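Local atomic coordinates of histidine kinase (PDB entry 5DFY), a protein that probably works as a light-sensing histidine kinase that phosphorylates itself on histidine; this piece is a phycocyanobilin-binding GAF domain of that cyanobacteriochrome. Residues 52-56 / 84-88. Sequence-based numbering, arbitrary orientation.
Sequences QNIFR and FIHES. With CYC (phycocyanobilin), chain B.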
ATOM      1  N   GLN A  52      -9.103 -12.133 -10.484  1.00 34.36           N
ATOM      2  CA  GLN A  52     -10.484 -12.537 -10.245  1.00 33.32           C
ATOM      3  C   GLN A  52     -10.538 -13.559  -9.123  1.00 24.95           C
ATOM      4  O   GLN A  52     -11.500 -13.583  -8.375  1.00 26.36           O
ATOM      5  CB  GLN A  52     -11.151 -13.086 -11.506  1.00 38.93           C
ATOM      6  CG  GLN A  52     -11.737 -11.999 -12.417  1.00 37.15           C
ATOM      7  CD  GLN A  52     -12.896 -11.201 -11.791  1.00 41.30           C
ATOM      8  OE1 GLN A  52     -13.733 -11.738 -11.052  1.00 42.08           O
ATOM      9  NE2 GLN A  52     -12.934  -9.909 -12.084  1.00 41.60           N
ATOM     10  N   ASN A  53      -9.492 -14.362  -8.964  1.00 25.31           N
ATOM     11  CA  ASN A  53      -9.427 -15.277  -7.838  1.00 27.16           C
ATOM     12  C   ASN A  53      -9.382 -14.522  -6.514  1.00 24.51           C
ATOM     13  O   ASN A  53      -9.994 -14.943  -5.548  1.00 26.43           O
ATOM     14  CB  ASN A  53      -8.212 -16.203  -7.920  1.00 35.06           C
ATOM     15  CG  ASN A  53      -8.429 -17.380  -8.853  1.00 46.72           C
ATOM     16  OD1 ASN A  53      -9.547 -17.639  -9.311  1.00 45.19           O
ATOM     17  ND2 ASN A  53      -7.356 -18.117  -9.123  1.00 51.22           N
ATOM     18  N   ILE A  54      -8.636 -13.421  -6.465  1.00 23.79           N
ATOM     19  CA  ILE A  54      -8.568 -12.618  -5.252  1.00 21.47           C
ATOM     20  C   ILE A  54      -9.946 -12.018  -4.944  1.00 19.89           C
ATOM     21  O   ILE A  54     -10.398 -12.046  -3.799  1.00 22.16           O
ATOM     22  CB  ILE A  54      -7.516 -11.499  -5.388  1.00 23.19           C
ATOM     23  CG1 ILE A  54      -6.118 -12.124  -5.385  1.00 26.74           C
ATOM     24  CG2 ILE A  54      -7.648 -10.480  -4.261  1.00 27.44           C
ATOM     25  CD1 ILE A  54      -5.031 -11.168  -5.869  1.00 31.69           C
ATOM     26  N   PHE A  55     -10.600 -11.480  -5.964  1.00 20.50           N
ATOM     27  CA  PHE A  55     -11.911 -10.874  -5.790  1.00 18.66           C
ATOM     28  C   PHE A  55     -12.940 -11.907  -5.373  1.00 21.86           C
ATOM     29  O   PHE A  55     -13.795 -11.646  -4.526  1.00 21.90           O
ATOM     30  CB  PHE A  55     -12.374 -10.180  -7.075  1.00 20.87           C
ATOM     31  CG  PHE A  55     -11.467  -9.088  -7.535  1.00 21.27           C
ATOM     32  CD1 PHE A  55     -10.929  -8.187  -6.629  1.00 21.35           C
ATOM     33  CD2 PHE A  55     -11.141  -8.957  -8.866  1.00 29.58           C
ATOM     34  CE1 PHE A  55     -10.083  -7.171  -7.052  1.00 25.46           C
ATOM     35  CE2 PHE A  55     -10.282  -7.960  -9.286  1.00 34.38           C
ATOM     36  CZ  PHE A  55      -9.748  -7.073  -8.368  1.00 26.46           C
ATOM     37  N   ARG A  56     -12.862 -13.093  -6.004  1.00 20.90           N
ATOM     38  CA  ARG A  56     -13.792 -14.152  -5.597  1.00 23.26           C
ATOM     39  C   ARG A  56     -13.587 -14.522  -4.138  1.00 22.65           C
ATOM     40  O   ARG A  56     -14.542 -14.591  -3.350  1.00 22.05           O
ATOM     41  CB  ARG A  56     -13.611 -15.380  -6.499  1.00 24.59           C
ATOM     42  CG  ARG A  56     -14.585 -16.517  -6.206  1.00 27.31           C
ATOM     43  CD  ARG A  56     -14.323 -17.685  -7.152  1.00 36.43           C
ATOM     44  NE  ARG A  56     -13.005 -18.278  -6.925  1.00 50.00           N
ATOM     45  CZ  ARG A  56     -11.947 -18.106  -7.720  1.00 56.57           C
ATOM     46  NH1 ARG A  56     -12.034 -17.347  -8.813  1.00 61.51           N
ATOM     47  NH2 ARG A  56     -10.791 -18.695  -7.416  1.00 57.47           N
ATOM     48  N   PHE A  84     -18.443  -2.439 -11.861  1.00 22.65           N
ATOM     49  CA  PHE A  84     -18.443  -3.660 -11.073  1.00 19.38           C
ATOM     50  C   PHE A  84     -17.580  -4.688 -11.735  1.00 22.34           C
ATOM     51  O   PHE A  84     -17.659  -4.893 -12.952  1.00 25.97           O
ATOM     52  CB  PHE A  84     -19.880  -4.192 -10.904  1.00 19.41           C
ATOM     53  CG  PHE A  84     -20.717  -3.325 -10.036  1.00 20.36           C
ATOM     54  CD1 PHE A  84     -20.405  -3.186  -8.696  1.00 21.71           C
ATOM     55  CD2 PHE A  84     -21.784  -2.616 -10.548  1.00 28.05           C
ATOM     56  CE1 PHE A  84     -21.138  -2.385  -7.877  1.00 23.83           C
ATOM     57  CE2 PHE A  84     -22.529  -1.787  -9.721  1.00 28.88           C
ATOM     58  CZ  PHE A  84     -22.214  -1.684  -8.385  1.00 24.13           C
ATOM     59  N   ILE A  85     -16.738  -5.336 -10.954  1.00 19.77           N
ATOM     60  CA  ILE A  85     -15.906  -6.362 -11.505  1.00 23.23           C
ATOM     61  C   ILE A  85     -16.030  -7.682 -10.782  1.00 20.49           C
ATOM     62  O   ILE A  85     -15.494  -8.668 -11.257  1.00 23.45           O
ATOM     63  CB  ILE A  85     -14.435  -5.897 -11.549  1.00 29.63           C
ATOM     64  CG1 ILE A  85     -13.915  -5.577 -10.157  1.00 25.81           C
ATOM     65  CG2 ILE A  85     -14.312  -4.643 -12.448  1.00 29.30           C
ATOM     66  CD1 ILE A  85     -12.404  -5.371 -10.153  1.00 30.10           C
ATOM     67  N   HIS A  86     -16.771  -7.729  -9.668  1.00 20.17           N
ATOM     68  CA  HIS A  86     -17.089  -9.017  -9.065  1.00 17.20           C
ATOM     69  C   HIS A  86     -18.310  -8.943  -8.171  1.00 18.57           C
ATOM     70  O   HIS A  86     -18.577  -7.930  -7.538  1.00 18.42           O
ATOM     71  CB  HIS A  86     -15.914  -9.572  -8.259  1.00 20.24           C
ATOM     72  CG  HIS A  86     -16.022 -11.038  -8.006  1.00 24.20           C
ATOM     73  ND1 HIS A  86     -15.485 -11.984  -8.851  1.00 27.14           N
ATOM     74  CD2 HIS A  86     -16.666 -11.731  -7.034  1.00 23.32           C
ATOM     75  CE1 HIS A  86     -15.765 -13.191  -8.395  1.00 27.95           C
ATOM     76  NE2 HIS A  86     -16.481 -13.063  -7.293  1.00 27.59           N
ATOM     77  N   GLU A  87     -19.037 -10.059  -8.136  1.00 18.90           N
ATOM     78  CA  GLU A  87     -20.235 -10.230  -7.322  1.00 19.49           C
ATOM     79  C   GLU A  87     -20.200 -11.581  -6.623  1.00 17.23           C
ATOM     80  O   GLU A  87     -19.888 -12.602  -7.241  1.00 19.48           O
ATOM     81  CB  GLU A  87     -21.490 -10.130  -8.198  1.00 19.00           C
ATOM     82  CG  GLU A  87     -22.790 -10.477  -7.487  1.00 17.82           C
ATOM     83  CD  GLU A  87     -23.970 -10.450  -8.442  1.00 19.85           C
ATOM     84  OE1 GLU A  87     -23.806 -10.910  -9.601  1.00 19.88           O
ATOM     85  OE2 GLU A  87     -25.039  -9.950  -8.041  1.00 18.76           O
ATOM     86  N   SER A  88     -20.533 -11.604  -5.337  1.00 16.65           N
ATOM     87  CA  SER A  88     -20.874 -12.835  -4.639  1.00 15.84           C
ATOM     88  C   SER A  88     -22.314 -12.665  -4.171  1.00 17.28           C
ATOM     89  O   SER A  88     -22.618 -11.714  -3.467  1.00 16.70           O
ATOM     90  CB  SER A  88     -19.941 -13.097  -3.451  1.00 18.12           C
ATOM     91  OG  SER A  88     -20.270 -14.271  -2.738  1.00 18.35           O
TER
HETATM   92  CHA CYC B 701     -24.131   9.061  -2.542  1.00 26.32           C
HETATM   93  NA  CYC B 701     -23.674   6.968  -3.905  1.00 24.29           N
HETATM   94  C1A CYC B 701     -23.574   7.857  -2.740  1.00 24.47           C
HETATM   95  C2A CYC B 701     -22.710   7.146  -1.738  1.00 24.14           C
HETATM   96  C3A CYC B 701     -22.308   5.871  -2.283  1.00 23.11           C
HETATM   97  C4A CYC B 701     -22.916   5.759  -3.619  1.00 22.26           C
HETATM   98  CMA CYC B 701     -21.419   4.878  -1.580  1.00 28.08           C
HETATM   99  CAA CYC B 701     -22.285   7.749  -0.410  1.00 26.23           C
HETATM  100  CBA CYC B 701     -21.099   8.644  -0.830  1.00 28.30           C
HETATM  101  CGA CYC B 701     -20.465   9.499   0.267  1.00 29.74           C
HETATM  102  O1A CYC B 701     -21.077   9.657   1.347  1.00 30.23           O
HETATM  103  O2A CYC B 701     -19.337  10.078   0.094  1.00 26.48           O
HETATM  104  CHB CYC B 701     -22.789   4.694  -4.653  1.00 22.65           C
HETATM  105  NB  CYC B 701     -22.888   2.697  -3.137  1.00 21.42           N
HETATM  106  C1B CYC B 701     -22.549   3.419  -4.395  1.00 21.20           C
HETATM  107  C2B CYC B 701     -21.929   2.466  -5.322  1.00 19.78           C
HETATM  108  C3B CYC B 701     -21.878   1.209  -4.707  1.00 19.14           C
HETATM  109  C4B CYC B 701     -22.484   1.290  -3.359  1.00 19.96           C
HETATM  110  CMB CYC B 701     -21.446   2.845  -6.706  1.00 23.46           C
HETATM  111  CAB CYC B 701     -21.311  -0.072  -5.306  1.00 20.98           C
HETATM  112  CBB CYC B 701     -20.055  -0.489  -4.554  1.00 21.36           C
HETATM  113  OB  CYC B 701     -22.631   0.425  -2.528  1.00 20.15           O
HETATM  114  NC  CYC B 701     -26.513   8.137  -7.404  1.00 25.04           N
HETATM  115  C1C CYC B 701     -27.057   7.517  -8.325  1.00 32.53           C
HETATM  116  C2C CYC B 701     -27.935   8.619  -9.310  1.00 32.81           C
HETATM  117  C3C CYC B 701     -27.390   9.783  -9.076  1.00 34.32           C
HETATM  118  C4C CYC B 701     -26.854   9.642  -7.557  1.00 30.66           C
HETATM  119  CMC CYC B 701     -27.949   8.129 -10.804  1.00 34.72           C
HETATM  120  CAC CYC B 701     -28.326  11.107  -9.225  1.00 33.04           C
HETATM  121  CBC CYC B 701     -28.558  11.368 -10.696  1.00 37.10           C
HETATM  122  OC  CYC B 701     -27.003   6.321  -8.535  1.00 28.74           O
HETATM  123  CHD CYC B 701     -26.645  10.654  -6.702  1.00 27.80           C
HETATM  124  ND  CYC B 701     -25.272   9.453  -4.880  1.00 24.97           N
HETATM  125  C1D CYC B 701     -26.044  10.484  -5.344  1.00 24.77           C
HETATM  126  C2D CYC B 701     -26.219  11.403  -4.350  1.00 24.55           C
HETATM  127  C3D CYC B 701     -25.545  10.960  -3.259  1.00 26.96           C
HETATM  128  C4D CYC B 701     -24.954   9.745  -3.595  1.00 23.52           C
HETATM  129  CMD CYC B 701     -27.020  12.687  -4.518  1.00 31.51           C
HETATM  130  CAD CYC B 701     -25.449  11.654  -1.924  1.00 29.40           C
HETATM  131  CBD CYC B 701     -26.428  11.054  -0.936  1.00 28.02           C
HETATM  132  CGD CYC B 701     -27.851  11.341  -1.383  1.00 35.00           C
HETATM  133  O1D CYC B 701     -28.594  10.420  -1.820  1.00 29.69           O
HETATM  134  O2D CYC B 701     -28.315  12.514  -1.332  1.00 34.00           O
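Gln52 reaches the strand with both ends of its carboxamide. Its OE1 accepts a hydrogen bond from His86 ND1 at 2.8 Å, nearly straight (166°) and lying in the carbonyl plane of the amide and in the plane of the imidazole. Through NE2 the same amide donates to Ile85 O at 3.0 Å, from a position tilted off the plane of that backbone carbonyl. A bend at chi2 (-64°) carries the amide over to the strand, and two bonds in different directions fix its rotation. Because a backbone carbonyl can only accept, NE2 must face Ile85 O; OE1 is then left toward ND1, which must carry the proton.

Phe55 points at the strand and packs on two neighbours: its CB lies 3.8 Å from His86 CB, while the CE2 and CZ corner of its ring meets Ile85 CD1, with CE2 at 3.5 Å. Leu192 and Val196 of helix 179-203 also touch Phe55, which places it between that helix and the edge strand 82-89 of the antiparallel GAF sheet. Here Ile85 and His86 both face Val73 in a classic beta bulge, consistent with these consecutive residues both pointing toward helix 50-66. On the other side of the sheet, Phe84 brings CE1 to 3.5 Å from CAB of phycocyanobilin.

At Arg56 the contact is made by the backbone and the start of the side chain: CA lies 3.4 Å from His86 NE2 and CB 3.6 Å from CE1. The Phe55–Arg56 peptide lies over one imidazole face, Phe55 C above its centre and Arg56 N offset toward the rim. The guanidinium turns back along the helix, where NH1 donates to Asn53 OD1. Replacing His86 with an alanine would probably leave Gln52 OE1 without its ND1 donor and open a gap beside the Phe55–Arg56 backbone, where the ring now lies.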